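Local atomic coordinates of CG5036 (Drosophila melanogaster, PDB entry 4IGU), a protein that carries an RGS domain that probably binds G-protein alpha subunits, speeding their GTP hydrolysis and inhibiting GDP release. Residues 27-32 with 37-42. Sequence-based numbering, arbitrary orientation.
Sequences DKLMKS and KVFQNF
Ser32 OG, in the turn between the helices that carry Leu29 and Phe39, is gripped by two groups, Gly35 N and Glu18 OE1. The first bond makes Ser32 the N-cap of helix 33-45. Met30 O also ties the turn to that helix, by accepting a bond from Arg36 NE. The contact itself is apolar and buried. Leu29 CD2 lies over one face of the Phe39 ring, displaced toward its rim, 3.8 Å from Phe39 CG. This is a CH-pi contact, with the methyl 23° off the normal through the ring centre. The two side chains cross at about a right angle. With CG anti to the backbone N (chi1 -171°), the Phe39 ring is carried toward Leu29. Met30 adds a Met-aromatic contact: its SD stands 4.4 Å from Phe39 CD2 and approaches the ring obliquely. Away from the Phe39 ring, Asp27 OD2 accepts Lys31 NZ on its syn lone pair, in a salt bridge of 2.8 Å. The contact joins two consecutive helices, 26-30 and 33-45, of the all-helical RGS domain. Helix 113-132 packs on both, with Tyr128 touching Leu29 and Phe131 meeting Phe39 edge-to-face, while helix 50-61 brings Trp55 to Met30 and Ile52 to Phe39.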
# COMPACT_ATOMS: atom_id res chain seq x y z
N ASP A 27 7.56 -3.71 -7.85
CA ASP A 27 8.43 -4.08 -6.73
C ASP A 27 9.40 -2.95 -6.41
O ASP A 27 9.58 -2.58 -5.24
CB ASP A 27 9.20 -5.36 -7.08
CG ASP A 27 9.92 -5.94 -5.89
OD1 ASP A 27 9.24 -6.43 -4.97
OD2 ASP A 27 11.17 -5.93 -5.89
N LYS A 28 10.03 -2.41 -7.45
CA LYS A 28 10.98 -1.30 -7.32
C LYS A 28 10.31 -0.11 -6.68
O LYS A 28 10.88 0.53 -5.78
CB LYS A 28 11.47 -0.88 -8.70
CG LYS A 28 12.52 -1.79 -9.30
CD LYS A 28 13.85 -1.59 -8.62
CE LYS A 28 14.92 -2.44 -9.28
NZ LYS A 28 14.53 -3.87 -9.33
N LEU A 29 9.10 0.19 -7.14
CA LEU A 29 8.32 1.30 -6.60
C LEU A 29 8.05 1.04 -5.12
O LEU A 29 8.37 1.87 -4.27
CB LEU A 29 7.01 1.46 -7.39
CG LEU A 29 6.02 2.54 -6.96
CD1 LEU A 29 6.71 3.88 -6.95
CD2 LEU A 29 4.82 2.59 -7.88
N MET A 30 7.52 -0.14 -4.82
CA MET A 30 7.10 -0.45 -3.45
C MET A 30 8.26 -0.60 -2.44
O MET A 30 8.04 -0.48 -1.23
CB MET A 30 6.21 -1.69 -3.43
CG MET A 30 4.87 -1.48 -4.12
SD MET A 30 3.86 -0.22 -3.29
CE MET A 30 3.20 -1.21 -1.93
N LYS A 31 9.47 -0.84 -2.93
CA LYS A 31 10.63 -0.96 -2.05
C LYS A 31 11.29 0.39 -1.76
O LYS A 31 12.19 0.48 -0.92
CB LYS A 31 11.66 -1.92 -2.64
CG LYS A 31 11.32 -3.39 -2.36
CD LYS A 31 12.25 -4.32 -3.12
CE LYS A 31 11.97 -5.78 -2.78
NZ LYS A 31 12.70 -6.68 -3.72
N SER A 32 10.84 1.44 -2.44
CA SER A 32 11.45 2.76 -2.28
C SER A 32 10.67 3.61 -1.26
O SER A 32 9.44 3.68 -1.30
CB SER A 32 11.50 3.46 -3.64
OG SER A 32 11.92 4.81 -3.54
N LYS A 37 5.66 7.24 -1.33
CA LYS A 37 5.01 8.52 -1.04
C LYS A 37 4.39 9.14 -2.29
O LYS A 37 3.24 9.59 -2.26
CB LYS A 37 5.99 9.49 -0.41
CG LYS A 37 6.57 9.02 0.90
CD LYS A 37 7.41 10.11 1.55
CE LYS A 37 8.18 9.57 2.75
NZ LYS A 37 9.16 10.56 3.28
N VAL A 38 5.16 9.18 -3.38
CA VAL A 38 4.64 9.70 -4.64
C VAL A 38 3.48 8.85 -5.10
O VAL A 38 2.46 9.37 -5.57
CB VAL A 38 5.73 9.73 -5.73
CG1 VAL A 38 5.17 10.25 -7.06
CG2 VAL A 38 6.90 10.60 -5.28
N PHE A 39 3.62 7.52 -4.96
CA PHE A 39 2.54 6.60 -5.34
C PHE A 39 1.31 6.83 -4.46
O PHE A 39 0.18 6.89 -4.96
CB PHE A 39 2.98 5.13 -5.25
CG PHE A 39 1.97 4.17 -5.83
CD1 PHE A 39 1.46 4.37 -7.11
CD2 PHE A 39 1.56 3.04 -5.12
CE1 PHE A 39 0.55 3.50 -7.67
CE2 PHE A 39 0.64 2.15 -5.68
CZ PHE A 39 0.13 2.38 -6.95
N GLN A 40 1.52 6.97 -3.15
CA GLN A 40 0.42 7.28 -2.24
C GLN A 40 -0.25 8.61 -2.60
O GLN A 40 -1.47 8.74 -2.48
CB GLN A 40 0.90 7.31 -0.78
CG GLN A 40 -0.23 7.50 0.24
CD GLN A 40 0.27 7.65 1.67
OE1 GLN A 40 -0.31 8.38 2.47
NE2 GLN A 40 1.36 6.95 2.00
N ASN A 41 0.54 9.60 -3.02
CA ASN A 41 -0.03 10.88 -3.45
C ASN A 41 -0.91 10.71 -4.68
O ASN A 41 -1.97 11.32 -4.79
CB ASN A 41 1.06 11.92 -3.73
CG ASN A 41 1.68 12.48 -2.45
OD1 ASN A 41 1.11 12.35 -1.37
ND2 ASN A 41 2.84 13.11 -2.58
N PHE A 42 -0.46 9.86 -5.59
CA PHE A 42 -1.25 9.57 -6.77
C PHE A 42 -2.54 8.84 -6.41
O PHE A 42 -3.59 9.13 -6.98
CB PHE A 42 -0.44 8.72 -7.76
CG PHE A 42 -1.24 8.25 -8.93
CD1 PHE A 42 -1.65 9.14 -9.91
CD2 PHE A 42 -1.61 6.91 -9.04
CE1 PHE A 42 -2.39 8.71 -10.99
CE2 PHE A 42 -2.36 6.48 -10.11
CZ PHE A 42 -2.75 7.38 -11.09